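Local coordinates for protein multisubunit Na+/H+ antiporter, A subunit (Anoxybacillus flavithermus, PDB 6Z16) that probably helps exchange sodium ions for protons across the cell membrane as the A subunit of a multisubunit Mrp-type antiporter, at residues A[652-666]-A[678-692]. Sequence-based numbering, arbitrary orientation.
Sequences EVVLAIGILAATVTT and SLGAVGYAVALFFVL. With PTY (phosphatidylethanolamine), chain U.
Leu655 and Phe689 dominate the meeting of two consecutive membrane helices, 650-667 and 672-692, which run antiparallel as a helical hairpin, their short segments 8.7 Å apart at the closest approach of the axes and 158° between directions. The two side chains slide past each other in opposite senses. Leu655 CD2 stands over the centre of one face of the Phe689 ring, 3.6 Å from the centroid and 8° off the normal, a CH-pi contact. With CG anti to the backbone N (chi1 -172°), Leu655 drops as a knob among Ala685, Leu688, Phe689 and Leu692; its other methyl, CD1, lies 3.7 Å from Leu688 CD2. Phe689 returns the insertion, lodging among Glu652, Leu655, Ala656 and Ile659. Ile659 CG2 meets the edge of the Phe689 ring at CE2 (3.6 Å) and also packs on the methyl of Ala685. Toward the turn of the hairpin the backbones draw closer, with Ala662 opposite Ser678; Ala662 CB also touches Val682 CG2 (3.7 Å), and Ser678 fits among Ala662, Thr663, Thr665 and Thr666. Thr663 turns its hydroxyl back to its own helix, OG1 donating to Ile659 O at 2.9 Å. At the other end the bent side chain of Glu652, poorly ordered, lays both its CG and its carboxylate against Leu692; OE2 also makes a long, weak ion pair with Arg649. Phosphatidylethanolamine lies along helix 650-667, its acyl carbon C44 reaching Leu655 CD1 (3.9 Å). The hairpin, within the MbhD-family region, is thus joined mainly by apolar interlocking, with lipid continuing the hydrophobic surface beside it.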
ATOM      1  N   GLU A 652      20.118  32.807 -29.266  1.00 77.22           N
ATOM      2  CA  GLU A 652      21.336  32.269 -29.854  1.00 82.41           C
ATOM      3  C   GLU A 652      22.372  33.359 -30.086  1.00 78.52           C
ATOM      4  O   GLU A 652      23.570  33.096 -29.962  1.00 80.02           O
ATOM      5  CB  GLU A 652      21.009  31.550 -31.162  1.00 91.42           C
ATOM      6  CG  GLU A 652      20.211  30.261 -30.997  1.00 88.86           C
ATOM      7  CD  GLU A 652      18.717  30.493 -30.917  1.00 90.61           C
ATOM      8  OE1 GLU A 652      18.297  31.658 -31.034  1.00 89.65           O
ATOM      9  OE2 GLU A 652      17.959  29.516 -30.746  1.00 85.32           O
ATOM     10  N   VAL A 653      21.928  34.585 -30.385  1.00 65.42           N
ATOM     11  CA  VAL A 653      22.846  35.713 -30.547  1.00 55.09           C
ATOM     12  C   VAL A 653      23.548  36.021 -29.231  1.00 52.43           C
ATOM     13  O   VAL A 653      24.778  36.173 -29.180  1.00 62.88           O
ATOM     14  CB  VAL A 653      22.090  36.944 -31.078  1.00 46.46           C
ATOM     15  CG1 VAL A 653      22.990  38.160 -31.105  1.00 36.97           C
ATOM     16  CG2 VAL A 653      21.530  36.677 -32.457  1.00 38.40           C
ATOM     17  N   VAL A 654      22.777  36.087 -28.143  1.00 48.95           N
ATOM     18  CA  VAL A 654      23.352  36.421 -26.843  1.00 53.31           C
ATOM     19  C   VAL A 654      24.263  35.301 -26.353  1.00 47.84           C
ATOM     20  O   VAL A 654      25.353  35.554 -25.814  1.00 45.92           O
ATOM     21  CB  VAL A 654      22.226  36.734 -25.841  1.00 51.29           C
ATOM     22  CG1 VAL A 654      22.790  37.031 -24.463  1.00 44.97           C
ATOM     23  CG2 VAL A 654      21.404  37.907 -26.332  1.00 38.28           C
ATOM     24  N   LEU A 655      23.876  34.048 -26.598  1.00 46.24           N
ATOM     25  CA  LEU A 655      24.723  32.942 -26.173  1.00 49.97           C
ATOM     26  C   LEU A 655      25.983  32.829 -27.031  1.00 53.78           C
ATOM     27  O   LEU A 655      27.044  32.441 -26.523  1.00 54.68           O
ATOM     28  CB  LEU A 655      23.914  31.650 -26.181  1.00 50.98           C
ATOM     29  CG  LEU A 655      24.595  30.428 -25.578  1.00 62.70           C
ATOM     30  CD1 LEU A 655      25.002  30.731 -24.164  1.00 61.74           C
ATOM     31  CD2 LEU A 655      23.648  29.268 -25.605  1.00 65.31           C
ATOM     32  N   ALA A 656      25.906  33.216 -28.308  1.00 47.90           N
ATOM     33  CA  ALA A 656      27.095  33.233 -29.149  1.00 49.09           C
ATOM     34  C   ALA A 656      28.075  34.306 -28.702  1.00 41.92           C
ATOM     35  O   ALA A 656      29.288  34.074 -28.705  1.00 42.10           O
ATOM     36  CB  ALA A 656      26.703  33.450 -30.603  1.00 48.35           C
ATOM     37  N   ILE A 657      27.563  35.479 -28.310  1.00 35.78           N
ATOM     38  CA  ILE A 657      28.409  36.525 -27.730  1.00 42.51           C
ATOM     39  C   ILE A 657      29.069  36.032 -26.443  1.00 42.54           C
ATOM     40  O   ILE A 657      30.259  36.291 -26.195  1.00 41.45           O
ATOM     41  CB  ILE A 657      27.576  37.802 -27.506  1.00 50.22           C
ATOM     42  CG1 ILE A 657      27.155  38.395 -28.850  1.00 57.35           C
ATOM     43  CG2 ILE A 657      28.333  38.840 -26.696  1.00 48.60           C
ATOM     44  CD1 ILE A 657      26.110  39.473 -28.741  1.00 57.51           C
ATOM     45  N   GLY A 658      28.333  35.252 -25.648  1.00 40.68           N
ATOM     46  CA  GLY A 658      28.909  34.686 -24.436  1.00 42.46           C
ATOM     47  C   GLY A 658      30.040  33.702 -24.689  1.00 47.27           C
ATOM     48  O   GLY A 658      31.084  33.757 -24.026  1.00 47.22           O
ATOM     49  N   ILE A 659      29.866  32.796 -25.655  1.00 57.04           N
ATOM     50  CA  ILE A 659      30.950  31.834 -25.860  1.00 62.19           C
ATOM     51  C   ILE A 659      32.106  32.441 -26.646  1.00 59.73           C
ATOM     52  O   ILE A 659      33.239  31.962 -26.513  1.00 56.69           O
ATOM     53  CB  ILE A 659      30.519  30.522 -26.535  1.00 68.21           C
ATOM     54  CG1 ILE A 659      30.292  30.657 -28.024  1.00 80.08           C
ATOM     55  CG2 ILE A 659      29.226  30.087 -26.005  1.00 81.36           C
ATOM     56  CD1 ILE A 659      30.175  29.301 -28.679  1.00 87.78           C
ATOM     57  N   LEU A 660      31.869  33.506 -27.421  1.00 57.64           N
ATOM     58  CA  LEU A 660      32.983  34.274 -27.967  1.00 52.59           C
ATOM     59  C   LEU A 660      33.781  34.946 -26.860  1.00 44.89           C
ATOM     60  O   LEU A 660      35.012  35.006 -26.933  1.00 41.76           O
ATOM     61  CB  LEU A 660      32.477  35.307 -28.969  1.00 65.04           C
ATOM     62  CG  LEU A 660      32.041  34.756 -30.323  1.00 71.93           C
ATOM     63  CD1 LEU A 660      31.344  35.803 -31.162  1.00 73.57           C
ATOM     64  CD2 LEU A 660      33.248  34.236 -31.042  1.00 62.47           C
ATOM     65  N   ALA A 661      33.097  35.433 -25.819  1.00 50.61           N
ATOM     66  CA  ALA A 661      33.798  36.006 -24.673  1.00 45.10           C
ATOM     67  C   ALA A 661      34.625  34.959 -23.939  1.00 40.66           C
ATOM     68  O   ALA A 661      35.757  35.232 -23.521  1.00 37.08           O
ATOM     69  CB  ALA A 661      32.797  36.651 -23.721  1.00 38.42           C
ATOM     70  N   ALA A 662      34.089  33.743 -23.804  1.00 41.32           N
ATOM     71  CA  ALA A 662      34.838  32.684 -23.122  1.00 44.45           C
ATOM     72  C   ALA A 662      36.021  32.194 -23.963  1.00 58.12           C
ATOM     73  O   ALA A 662      37.087  31.873 -23.425  1.00 55.74           O
ATOM     74  CB  ALA A 662      33.904  31.533 -22.770  1.00 42.55           C
ATOM     75  N   THR A 663      35.855  32.161 -25.286  1.00 57.12           N
ATOM     76  CA  THR A 663      36.944  31.816 -26.196  1.00 50.65           C
ATOM     77  C   THR A 663      38.067  32.855 -26.160  1.00 49.67           C
ATOM     78  O   THR A 663      39.259  32.510 -26.109  1.00 48.11           O
ATOM     79  CB  THR A 663      36.356  31.681 -27.600  1.00 51.52           C
ATOM     80  OG1 THR A 663      35.469  30.558 -27.642  1.00 44.76           O
ATOM     81  CG2 THR A 663      37.404  31.531 -28.634  1.00 48.88           C
ATOM     82  N   VAL A 664      37.702  34.136 -26.179  1.00 46.30           N
ATOM     83  CA  VAL A 664      38.700  35.193 -26.119  1.00 36.34           C
ATOM     84  C   VAL A 664      39.405  35.196 -24.767  1.00 37.73           C
ATOM     85  O   VAL A 664      40.624  35.384 -24.695  1.00 39.31           O
ATOM     86  CB  VAL A 664      38.037  36.541 -26.458  1.00 33.70           C
ATOM     87  CG1 VAL A 664      38.939  37.698 -26.159  1.00 25.92           C
ATOM     88  CG2 VAL A 664      37.691  36.572 -27.933  1.00 35.71           C
ATOM     89  N   THR A 665      38.684  34.909 -23.683  1.00 40.81           N
ATOM     90  CA  THR A 665      39.394  34.857 -22.410  1.00 39.82           C
ATOM     91  C   THR A 665      40.101  33.533 -22.166  1.00 34.64           C
ATOM     92  O   THR A 665      40.820  33.423 -21.170  1.00 36.46           O
ATOM     93  CB  THR A 665      38.472  35.149 -21.223  1.00 38.96           C
ATOM     94  OG1 THR A 665      39.270  35.303 -20.045  1.00 40.87           O
ATOM     95  CG2 THR A 665      37.532  34.020 -20.986  1.00 32.39           C
ATOM     96  N   THR A 666      39.919  32.523 -23.016  1.00 44.08           N
ATOM     97  CA  THR A 666      40.796  31.368 -22.887  1.00 54.71           C
ATOM     98  C   THR A 666      42.003  31.426 -23.813  1.00 55.66           C
ATOM     99  O   THR A 666      42.942  30.651 -23.609  1.00 50.11           O
ATOM    100  CB  THR A 666      40.047  30.044 -23.108  1.00 51.78           C
ATOM    101  OG1 THR A 666      40.861  28.967 -22.636  1.00 48.02           O
ATOM    102  CG2 THR A 666      39.779  29.784 -24.553  1.00 47.07           C
ATOM    103  N   SER A 678      37.544  28.874 -18.215  1.00 43.72           N
ATOM    104  CA  SER A 678      36.908  29.350 -19.433  1.00 53.13           C
ATOM    105  C   SER A 678      36.547  28.206 -20.364  1.00 55.23           C
ATOM    106  O   SER A 678      35.524  28.278 -21.047  1.00 57.34           O
ATOM    107  CB  SER A 678      37.805  30.341 -20.153  1.00 62.15           C
ATOM    108  OG  SER A 678      37.189  30.750 -21.359  1.00 63.53           O
ATOM    109  N   LEU A 679      37.363  27.148 -20.406  1.00 54.76           N
ATOM    110  CA  LEU A 679      36.994  25.949 -21.153  1.00 52.51           C
ATOM    111  C   LEU A 679      35.773  25.279 -20.539  1.00 43.37           C
ATOM    112  O   LEU A 679      34.907  24.763 -21.259  1.00 39.90           O
ATOM    113  CB  LEU A 679      38.178  24.985 -21.199  1.00 52.30           C
ATOM    114  CG  LEU A 679      37.973  23.658 -21.924  1.00 48.31           C
ATOM    115  CD1 LEU A 679      37.599  23.891 -23.369  1.00 54.45           C
ATOM    116  CD2 LEU A 679      39.231  22.835 -21.831  1.00 46.78           C
ATOM    117  N   GLY A 680      35.681  25.307 -19.208  1.00 39.36           N
ATOM    118  CA  GLY A 680      34.469  24.865 -18.540  1.00 31.68           C
ATOM    119  C   GLY A 680      33.250  25.678 -18.929  1.00 36.63           C
ATOM    120  O   GLY A 680      32.190  25.116 -19.210  1.00 39.07           O
ATOM    121  N   ALA A 681      33.396  27.006 -18.979  1.00 39.65           N
ATOM    122  CA  ALA A 681      32.288  27.871 -19.375  1.00 43.02           C
ATOM    123  C   ALA A 681      31.882  27.638 -20.824  1.00 47.42           C
ATOM    124  O   ALA A 681      30.689  27.681 -21.153  1.00 49.81           O
ATOM    125  CB  ALA A 681      32.664  29.333 -19.157  1.00 47.14           C
ATOM    126  N   VAL A 682      32.861  27.370 -21.697  1.00 43.53           N
ATOM    127  CA  VAL A 682      32.579  26.958 -23.073  1.00 40.31           C
ATOM    128  C   VAL A 682      31.766  25.671 -23.089  1.00 50.72           C
ATOM    129  O   VAL A 682      30.787  25.559 -23.831  1.00 49.91           O
ATOM    130  CB  VAL A 682      33.887  26.810 -23.877  1.00 54.05           C
ATOM    131  CG1 VAL A 682      33.635  26.166 -25.223  1.00 52.62           C
ATOM    132  CG2 VAL A 682      34.513  28.149 -24.122  1.00 57.77           C
ATOM    133  N   GLY A 683      32.128  24.706 -22.237  1.00 56.64           N
ATOM    134  CA  GLY A 683      31.396  23.443 -22.201  1.00 51.56           C
ATOM    135  C   GLY A 683      29.958  23.590 -21.732  1.00 52.02           C
ATOM    136  O   GLY A 683      29.028  23.053 -22.352  1.00 52.52           O
ATOM    137  N   TYR A 684      29.749  24.349 -20.651  1.00 51.06           N
ATOM    138  CA  TYR A 684      28.390  24.536 -20.145  1.00 49.15           C
ATOM    139  C   TYR A 684      27.549  25.389 -21.086  1.00 40.19           C
ATOM    140  O   TYR A 684      26.338  25.177 -21.205  1.00 45.39           O
ATOM    141  CB  TYR A 684      28.403  25.141 -18.739  1.00 50.10           C
ATOM    142  CG  TYR A 684      28.969  24.214 -17.688  1.00 61.95           C
ATOM    143  CD1 TYR A 684      28.297  23.068 -17.324  1.00 65.94           C
ATOM    144  CD2 TYR A 684      30.140  24.517 -17.014  1.00 70.97           C
ATOM    145  CE1 TYR A 684      28.798  22.220 -16.368  1.00 69.58           C
ATOM    146  CE2 TYR A 684      30.656  23.674 -16.058  1.00 71.77           C
ATOM    147  CZ  TYR A 684      29.974  22.532 -15.733  1.00 72.37           C
ATOM    148  OH  TYR A 684      30.474  21.693 -14.772  1.00 75.22           O
ATOM    149  N   ALA A 685      28.169  26.300 -21.827  1.00 38.47           N
ATOM    150  CA  ALA A 685      27.390  27.068 -22.782  1.00 41.03           C
ATOM    151  C   ALA A 685      27.131  26.306 -24.078  1.00 41.10           C
ATOM    152  O   ALA A 685      26.129  26.573 -24.747  1.00 38.28           O
ATOM    153  CB  ALA A 685      28.090  28.382 -23.056  1.00 41.49           C
ATOM    154  N   VAL A 686      27.985  25.344 -24.438  1.00 43.25           N
ATOM    155  CA  VAL A 686      27.643  24.426 -25.525  1.00 43.32           C
ATOM    156  C   VAL A 686      26.462  23.552 -25.118  1.00 41.94           C
ATOM    157  O   VAL A 686      25.564  23.276 -25.927  1.00 41.56           O
ATOM    158  CB  VAL A 686      28.879  23.596 -25.939  1.00 49.69           C
ATOM    159  CG1 VAL A 686      28.506  22.430 -26.833  1.00 44.98           C
ATOM    160  CG2 VAL A 686      29.857  24.461 -26.699  1.00 56.35           C
ATOM    161  N   ALA A 687      26.412  23.162 -23.839  1.00 40.62           N
ATOM    162  CA  ALA A 687      25.231  22.480 -23.310  1.00 33.70           C
ATOM    163  C   ALA A 687      23.989  23.365 -23.371  1.00 28.03           C
ATOM    164  O   ALA A 687      22.885  22.881 -23.645  1.00 30.53           O
ATOM    165  CB  ALA A 687      25.488  22.025 -21.878  1.00 25.43           C
ATOM    166  N   LEU A 688      24.150  24.667 -23.135  1.00 35.52           N
ATOM    167  CA  LEU A 688      22.998  25.562 -23.236  1.00 38.35           C
ATOM    168  C   LEU A 688      22.565  25.770 -24.688  1.00 35.89           C
ATOM    169  O   LEU A 688      21.372  25.965 -24.952  1.00 32.55           O
ATOM    170  CB  LEU A 688      23.308  26.891 -22.549  1.00 47.49           C
ATOM    171  CG  LEU A 688      22.168  27.900 -22.408  1.00 56.68           C
ATOM    172  CD1 LEU A 688      21.011  27.293 -21.640  1.00 45.22           C
ATOM    173  CD2 LEU A 688      22.667  29.143 -21.705  1.00 57.03           C
ATOM    174  N   PHE A 689      23.506  25.715 -25.637  1.00 45.47           N
ATOM    175  CA  PHE A 689      23.131  25.643 -27.052  1.00 54.19           C
ATOM    176  C   PHE A 689      22.346  24.377 -27.359  1.00 57.36           C
ATOM    177  O   PHE A 689      21.389  24.407 -28.142  1.00 51.12           O
ATOM    178  CB  PHE A 689      24.354  25.685 -27.969  1.00 59.28           C
ATOM    179  CG  PHE A 689      24.890  27.055 -28.236  1.00 63.01           C
ATOM    180  CD1 PHE A 689      24.158  27.950 -28.993  1.00 55.42           C
ATOM    181  CD2 PHE A 689      26.160  27.414 -27.826  1.00 65.50           C
ATOM    182  CE1 PHE A 689      24.648  29.200 -29.279  1.00 53.30           C
ATOM    183  CE2 PHE A 689      26.661  28.660 -28.114  1.00 65.18           C
ATOM    184  CZ  PHE A 689      25.904  29.554 -28.845  1.00 65.30           C
ATOM    185  N   PHE A 690      22.768  23.248 -26.784  1.00 50.53           N
ATOM    186  CA  PHE A 690      22.072  21.981 -26.995  1.00 41.04           C
ATOM    187  C   PHE A 690      20.651  22.029 -26.451  1.00 47.35           C
ATOM    188  O   PHE A 690      19.733  21.463 -27.054  1.00 40.80           O
ATOM    189  CB  PHE A 690      22.856  20.846 -26.343  1.00 36.98           C
ATOM    190  CG  PHE A 690      24.097  20.451 -27.090  1.00 37.74           C
ATOM    191  CD1 PHE A 690      24.233  20.727 -28.440  1.00 37.13           C
ATOM    192  CD2 PHE A 690      25.135  19.814 -26.431  1.00 36.39           C
ATOM    193  CE1 PHE A 690      25.374  20.363 -29.120  1.00 39.19           C
ATOM    194  CE2 PHE A 690      26.277  19.451 -27.104  1.00 36.57           C
ATOM    195  CZ  PHE A 690      26.398  19.726 -28.449  1.00 39.95           C
ATOM    196  N   VAL A 691      20.459  22.694 -25.306  1.00 53.43           N
ATOM    197  CA  VAL A 691      19.112  22.978 -24.805  1.00 47.25           C
ATOM    198  C   VAL A 691      18.351  23.840 -25.800  1.00 37.15           C
ATOM    199  O   VAL A 691      17.205  23.553 -26.160  1.00 35.09           O
ATOM    200  CB  VAL A 691      19.180  23.664 -23.428  1.00 47.88           C
ATOM    201  CG1 VAL A 691      17.805  24.113 -22.993  1.00 49.26           C
ATOM    202  CG2 VAL A 691      19.768  22.743 -22.389  1.00 44.16           C
ATOM    203  N   LEU A 692      19.001  24.888 -26.291  1.00 46.42           N
ATOM    204  CA  LEU A 692      18.328  25.887 -27.104  1.00 51.31           C
ATOM    205  C   LEU A 692      18.095  25.426 -28.537  1.00 47.35           C
ATOM    206  O   LEU A 692      17.180  25.936 -29.192  1.00 35.55           O
ATOM    207  CB  LEU A 692      19.150  27.172 -27.058  1.00 57.02           C
ATOM    208  CG  LEU A 692      18.629  28.477 -27.624  1.00 59.27           C
ATOM    209  CD1 LEU A 692      17.329  28.838 -26.953  1.00 55.33           C
ATOM    210  CD2 LEU A 692      19.676  29.521 -27.331  1.00 66.10           C
TER
HETATM  211  C1  PTY U 907      40.291  38.125 -16.402  1.00122.28           C
HETATM  212  C2  PTY U 907      43.137  36.545 -11.507  1.00138.50           C
HETATM  213  C3  PTY U 907      44.299  36.919 -12.451  1.00150.23           C
HETATM  214  O4  PTY U 907      39.249  37.630 -17.275  1.00115.08           O
HETATM  215  C5  PTY U 907      42.734  37.725 -15.839  1.00146.90           C
HETATM  216  C6  PTY U 907      41.521  37.274 -16.615  1.00132.29           C
HETATM  217  O7  PTY U 907      41.798  37.037 -18.043  1.00129.60           O
HETATM  218  C8  PTY U 907      42.122  38.032 -18.906  1.00128.52           C
HETATM  219  O10 PTY U 907      42.296  39.185 -18.604  1.00127.26           O
HETATM  220  C11 PTY U 907      42.255  37.498 -20.299  1.00128.41           C
HETATM  221  C12 PTY U 907      41.632  38.392 -21.360  1.00129.27           C
HETATM  222  C13 PTY U 907      40.152  38.658 -21.130  1.00126.44           C
HETATM  223  C14 PTY U 907      39.401  38.996 -22.406  1.00127.54           C
HETATM  224  C15 PTY U 907      37.992  39.497 -22.181  1.00122.42           C
HETATM  225  C16 PTY U 907      37.117  39.434 -23.420  1.00123.49           C
HETATM  226  C17 PTY U 907      35.858  40.264 -23.306  1.00134.47           C
HETATM  227  C18 PTY U 907      34.726  39.808 -24.200  1.00142.81           C
HETATM  228  C19 PTY U 907      34.997  39.896 -25.690  1.00139.95           C
HETATM  229  C20 PTY U 907      33.819  39.405 -26.515  1.00128.49           C
HETATM  230  C21 PTY U 907      33.966  39.575 -28.015  1.00130.51           C
HETATM  231  C22 PTY U 907      32.786  39.017 -28.798  1.00131.02           C
HETATM  232  C23 PTY U 907      32.979  39.047 -30.304  1.00142.47           C
HETATM  233  C24 PTY U 907      32.769  40.414 -30.932  1.00144.55           C
HETATM  234  C25 PTY U 907      31.316  40.861 -30.949  1.00138.29           C
HETATM  235  C26 PTY U 907      30.400  39.946 -31.747  1.00135.63           C
HETATM  236  C30 PTY U 907      38.345  38.514 -17.695  1.00109.16           C
HETATM  237  C31 PTY U 907      37.366  37.888 -18.643  1.00 97.12           C
HETATM  238  O30 PTY U 907      38.329  39.666 -17.358  1.00110.59           O
HETATM  239  C32 PTY U 907      35.963  37.781 -18.070  1.00 93.62           C
HETATM  240  C33 PTY U 907      34.962  37.261 -19.081  1.00 96.01           C
HETATM  241  C34 PTY U 907      34.769  38.188 -20.263  1.00115.33           C
HETATM  242  C35 PTY U 907      33.500  39.014 -20.199  1.00112.00           C
HETATM  243  C36 PTY U 907      32.238  38.184 -20.337  1.00113.01           C
HETATM  244  C37 PTY U 907      30.981  39.013 -20.498  1.00102.42           C
HETATM  245  C38 PTY U 907      29.825  38.256 -21.122  1.00103.52           C
HETATM  246  C39 PTY U 907      28.660  39.153 -21.497  1.00115.14           C
HETATM  247  C40 PTY U 907      27.564  38.452 -22.275  1.00110.19           C
HETATM  248  C41 PTY U 907      26.874  37.343 -21.506  1.00115.43           C
HETATM  249  C42 PTY U 907      25.870  36.575 -22.343  1.00119.22           C
HETATM  250  C43 PTY U 907      25.276  35.373 -21.655  1.00108.40           C
HETATM  251  C44 PTY U 907      24.888  34.295 -22.630  1.00104.83           C
HETATM  252  P1  PTY U 907      44.921  36.414 -15.006  1.00167.74           P
HETATM  253  O11 PTY U 907      44.081  36.179 -13.676  1.00157.41           O
HETATM  254  O12 PTY U 907      45.790  37.645 -14.768  1.00169.93           O
HETATM  255  O13 PTY U 907      45.657  35.200 -15.399  1.00164.04           O
HETATM  256  O14 PTY U 907      43.827  36.822 -16.112  1.00151.71           O
HETATM  257  N1  PTY U 907      43.666  36.371 -10.151  1.00138.86           N